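PDB 3CIN: Myo-inositol-1-phosphate synthase-related protein from Thermotoga maritima MSB8, which belongs to the myo-inositol-1-phosphate synthase family and binds nicotinamide-adenine-dinucleotide and a magnesium ion. Local coordinates for residues A[352-356]-A[357-361]; A[366-369]-A[370-373]. All blocks are in the same frame, centred on the assembly; numbering follows the deposited sequence.

Contact 1 (A[352-356]-A[357-361]); sequences FGTVY and PVNAF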
loop_
_atom_site.group_PDB
_atom_site.type_symbol
_atom_site.label_atom_id
_atom_site.label_comp_id
_atom_site.label_asym_id
_atom_site.label_seq_id
_atom_site.Cartn_x
_atom_site.Cartn_y
_atom_site.Cartn_z
ATOM N N PHE A 352 -11.813 26.586 34.162
ATOM C CA PHE A 352 -11.329 27.590 33.242
ATOM C C PHE A 352 -9.832 27.454 32.974
ATOM O O PHE A 352 -9.072 26.955 33.806
ATOM C CB PHE A 352 -11.717 28.974 33.720
ATOM C CG PHE A 352 -13.179 29.106 34.064
ATOM C CD1 PHE A 352 -14.169 28.799 33.124
ATOM C CD2 PHE A 352 -13.564 29.534 35.310
ATOM C CE1 PHE A 352 -15.514 28.945 33.449
ATOM C CE2 PHE A 352 -14.906 29.684 35.640
ATOM C CZ PHE A 352 -15.872 29.383 34.720
ATOM N N GLY A 353 -9.412 27.967 31.836
ATOM C CA GLY A 353 -8.066 27.730 31.306
ATOM C C GLY A 353 -8.186 26.655 30.268
ATOM O O GLY A 353 -9.190 26.566 29.580
ATOM N N THR A 354 -7.200 25.794 30.158
ATOM C CA THR A 354 -7.349 24.695 29.145
ATOM C C THR A 354 -7.428 23.356 29.865
ATOM O O THR A 354 -7.027 23.248 31.034
ATOM C CB THR A 354 -6.295 24.732 28.017
ATOM O OG1 THR A 354 -6.773 23.965 26.901
ATOM C CG2 THR A 354 -4.963 24.247 28.431
ATOM N N VAL A 355 -8.030 22.364 29.229
ATOM C CA VAL A 355 -8.304 21.077 29.893
ATOM C C VAL A 355 -7.535 19.943 29.143
ATOM O O VAL A 355 -8.031 19.343 28.213
ATOM C CB VAL A 355 -9.836 20.807 29.919
ATOM C CG1 VAL A 355 -10.171 19.508 30.645
ATOM C CG2 VAL A 355 -10.579 22.018 30.564
ATOM N N TYR A 356 -6.343 19.604 29.649
ATOM C CA TYR A 356 -5.520 18.576 28.990
ATOM C C TYR A 356 -6.197 17.205 28.827
ATOM O O TYR A 356 -6.043 16.598 27.805
ATOM C CB TYR A 356 -4.213 18.421 29.734
ATOM C CG TYR A 356 -3.302 17.385 29.158
ATOM C CD1 TYR A 356 -2.688 17.586 27.909
ATOM C CD2 TYR A 356 -3.012 16.217 29.846
ATOM C CE1 TYR A 356 -1.780 16.636 27.411
ATOM C CE2 TYR A 356 -2.156 15.248 29.334
ATOM C CZ TYR A 356 -1.550 15.465 28.110
ATOM O OH TYR A 356 -0.642 14.548 27.598
ATOM N N PRO A 357 -6.952 16.706 29.829
ATOM C CA PRO A 357 -7.594 15.379 29.668
ATOM C C PRO A 357 -8.487 15.302 28.438
ATOM O O PRO A 357 -8.510 14.262 27.782
ATOM C CB PRO A 357 -8.406 15.231 30.960
ATOM C CG PRO A 357 -7.597 16.027 31.973
ATOM C CD PRO A 357 -7.119 17.225 31.213
ATOM N N VAL A 358 -9.125 16.412 28.091
ATOM C CA VAL A 358 -9.875 16.506 26.821
ATOM C C VAL A 358 -8.955 16.682 25.607
ATOM O O VAL A 358 -9.044 15.957 24.617
ATOM C CB VAL A 358 -10.916 17.614 26.896
ATOM C CG1 VAL A 358 -11.632 17.852 25.567
ATOM C CG2 VAL A 358 -11.994 17.266 27.964
ATOM N N ASN A 359 -8.063 17.664 25.669
ATOM C CA ASN A 359 -7.178 17.976 24.560
ATOM C C ASN A 359 -6.375 16.753 24.154
ATOM O O ASN A 359 -6.175 16.542 22.966
ATOM C CB ASN A 359 -6.185 19.089 24.924
ATOM C CG ASN A 359 -6.880 20.378 25.300
ATOM O OD1 ASN A 359 -7.978 20.692 24.773
ATOM N ND2 ASN A 359 -6.142 21.213 26.051
ATOM N N ALA A 360 -5.864 16.018 25.122
ATOM C CA ALA A 360 -4.974 14.892 24.785
ATOM C C ALA A 360 -5.582 13.848 23.842
ATOM O O ALA A 360 -4.847 13.175 23.088
ATOM C CB ALA A 360 -4.488 14.241 26.045
ATOM N N PHE A 361 -6.891 13.653 23.924
ATOM C CA PHE A 361 -7.554 12.719 23.076
ATOM C C PHE A 361 -7.995 13.359 21.766
ATOM O O PHE A 361 -7.841 12.801 20.708
ATOM C CB PHE A 361 -8.799 12.085 23.724
ATOM C CG PHE A 361 -9.472 11.069 22.810
ATOM C CD1 PHE A 361 -8.832 9.861 22.509
ATOM C CD2 PHE A 361 -10.655 11.343 22.165
ATOM C CE1 PHE A 361 -9.402 8.963 21.582
ATOM C CE2 PHE A 361 -11.238 10.412 21.253
ATOM C CZ PHE A 361 -10.596 9.234 20.984
#

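Contact 2 (A[366-369]-A[370-373]); sequences PGPA and EEKN. With MG (magnesium ion), chain E.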
loop_
_atom_site.group_PDB
_atom_site.type_symbol
_atom_site.label_atom_id
_atom_site.label_comp_id
_atom_site.label_asym_id
_atom_site.label_seq_id
_atom_site.Cartn_x
_atom_site.Cartn_y
_atom_site.Cartn_z
ATOM N N PRO A 366 -2.135 18.943 21.784
ATOM C CA PRO A 366 -2.908 19.208 22.966
ATOM C C PRO A 366 -2.337 20.275 23.883
ATOM O O PRO A 366 -1.199 20.196 24.301
ATOM C CB PRO A 366 -2.926 17.853 23.682
ATOM C CG PRO A 366 -1.676 17.192 23.255
ATOM C CD PRO A 366 -1.568 17.578 21.803
ATOM N N GLY A 367 -3.157 21.241 24.268
ATOM C CA GLY A 367 -2.722 22.246 25.172
ATOM C C GLY A 367 -2.707 21.739 26.599
ATOM O O GLY A 367 -3.410 20.746 26.904
ATOM N N PRO A 368 -1.986 22.427 27.493
ATOM C CA PRO A 368 -1.215 23.688 27.332
ATOM C C PRO A 368 0.172 23.432 26.790
ATOM O O PRO A 368 0.506 22.287 26.476
ATOM C CB PRO A 368 -1.160 24.230 28.736
ATOM C CG PRO A 368 -1.011 22.926 29.610
ATOM C CD PRO A 368 -1.975 21.981 28.911
ATOM N N ALA A 369 0.951 24.494 26.613
ATOM C CA ALA A 369 2.258 24.369 25.945
ATOM C C ALA A 369 3.178 23.423 26.680
ATOM O O ALA A 369 4.066 22.825 26.095
ATOM C CB ALA A 369 2.898 25.716 25.819
ATOM N N GLU A 370 2.955 23.312 27.987
ATOM C CA GLU A 370 3.768 22.441 28.829
ATOM C C GLU A 370 3.379 20.960 28.832
ATOM O O GLU A 370 4.010 20.173 29.546
ATOM C CB GLU A 370 3.832 22.961 30.284
ATOM C CG GLU A 370 2.745 23.873 30.738
ATOM C CD GLU A 370 2.860 25.265 30.120
ATOM O OE1 GLU A 370 3.941 25.901 30.102
ATOM O OE2 GLU A 370 1.870 25.708 29.604
ATOM N N GLU A 371 2.368 20.584 28.052
ATOM C CA GLU A 371 1.966 19.195 27.947
ATOM C C GLU A 371 2.164 18.763 26.525
ATOM O O GLU A 371 2.119 19.584 25.578
ATOM C CB GLU A 371 0.494 19.018 28.349
ATOM C CG GLU A 371 0.235 19.087 29.833
ATOM C CD GLU A 371 0.716 17.841 30.539
ATOM O OE1 GLU A 371 1.383 16.988 29.898
ATOM O OE2 GLU A 371 0.370 17.688 31.717
ATOM N N LYS A 372 2.320 17.453 26.349
ATOM C CA LYS A 372 2.629 16.883 25.057
ATOM C C LYS A 372 1.690 15.724 24.707
ATOM O O LYS A 372 0.867 15.295 25.532
ATOM C CB LYS A 372 4.068 16.420 24.982
ATOM C CG LYS A 372 4.400 15.305 25.885
ATOM C CD LYS A 372 5.792 14.730 25.603
ATOM C CE LYS A 372 5.916 13.366 26.200
ATOM N NZ LYS A 372 5.236 13.314 27.536
ATOM N N ASN A 373 1.791 15.251 23.470
ATOM C CA ASN A 373 1.010 14.110 23.048
ATOM C C ASN A 373 1.435 12.846 23.847
ATOM O O ASN A 373 2.606 12.652 24.130
ATOM C CB ASN A 373 1.211 13.847 21.582
ATOM C CG ASN A 373 0.409 14.763 20.710
ATOM O OD1 ASN A 373 -0.833 14.649 20.613
ATOM N ND2 ASN A 373 1.085 15.638 20.073
HETATM MG MG MG E . 0.973 21.102 24.330
HETATM O O HOH W 1 3.141 21.684 23.714
HETATM O O HOH W 2 1.201 19.811 22.336
#

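Contact 1 (A[352-356]-A[357-361])
Thr354 and Asn359 meet where strand 353-354 gives way to helix 356-362: the amide nitrogen ND2 of Asn359 reaches back to OG1 of Thr354, 2.9 Å away. The bond is nearly straight, at 166°, and OG1 sits almost in the plane of the Asn359 amide. What brings the amide back over the start of the helix is its first torsion, which sets CG opposite the carbonyl carbon and beside the backbone N (chi1 -60°). OG1 of Thr354 is also bonded to Val216 O. The amide is held on both its atoms, ND2 also reaching Gly367 O and OD1 taking Gly218 N, which limits its rotation.

Val355 stands at the N-cap position, and its carbonyl opens the helical bonding: Asn359 N lies 3.0 Å from Val355 O on a straight path, whereas the bond from Val358 N to the same oxygen is weak and bent. The Val355 side chain turns away from the Asn359 amide, and its CG1 touches both Pro357 CD and Val358 CG2, each at 3.9 Å. Trp386 of helix 376-386 packs against all three of these residues.

One turn along, Ala360 N bonds to Tyr356 O at 2.8 Å, and the same i to i+4 spacing sets the Ala360 methyl over a face of the Tyr356 ring. This is a CH-pi contact, with CB 4.0 Å from the ring centroid, displaced toward the CZ rim. Pro357, with no amide hydrogen to offer, occupies the second residue of the helix, where none is needed. The whole is the N-terminal start of an alpha-helix joined through the single residue Val355 to strand 353-354, the edge strand within this chain of the parallel, Rossmann-like sheet, beside strand 214-217.

Contact 2 (A[366-369]-A[370-373])
Pro368 lays its ring along the side chain of Glu371: the two run side by side, with CD of Pro368 3.8 Å from CG of Glu371. Glu370 comes to the same ring from a different direction, about at right angles, and its chain bends at chi2 (-72°) to bring OE2 to 3.5 Å from Pro368 CB. The proline follows a cis peptide bond, which turns the chain sharply after Gly367.

At the other end of the loop Pro366 meets Asn373, again crossing at about a right angle, with the amide oxygen OD1 of Asn373 3.2 Å from Pro366 CD. Asn373 uses its ND2 on Lys364 O, a bond that helps to set the amide against the proline ring, and its backbone N bonds to OD2 of Asp279.

Under the Pro368 contacts the backbone makes a type I beta turn from Pro368 to Glu371. Glu371 N bonds to Pro368 O at 3.0 Å, with the donor well above the carbonyl plane, 52° out of it. That oxygen also binds the magnesium ion, so a single carbonyl both closes the turn and serves the metal. Magnesium is also bound by Pro366 O at 2.4 Å and by Glu371 O at 2.3 Å, which completes the backbone share of the site; the glutamate contributes its main-chain oxygen, not its carboxylate. Two waters take further positions on the magnesium, one of them also donating a hydrogen to Ala369 O, and Asn201 OD1 supplies the sixth ligand from outside the loop. This is the magnesium site of the protein: a six-oxygen shell in which three ligands are main-chain carbonyls from the loop between helix 356-362 and helix 376-386, two of them from the first and last residues of a type I beta turn.

Contact 1 lies deeper, with no exposed residue among those that touch, while contact 2 carries exposed residues on its beta turn and buries mainly its two ends, Pro366 and Asn373. Both belong to the run of chain around helix 356-362, which starts in contact 1 and leads into the loop of contact 2. Their centres are 9 Å apart and they meet directly: Tyr356 OH and Lys372 O are 2.7 Å apart, probably hydrogen-bonded, and Tyr356 also packs against Glu371. Amide-to-hydroxyl and helical bonds, with apolar packing, hold 352-361; in 366-373, which has no regular helix or strand, carbonyl oxygens gather round magnesium.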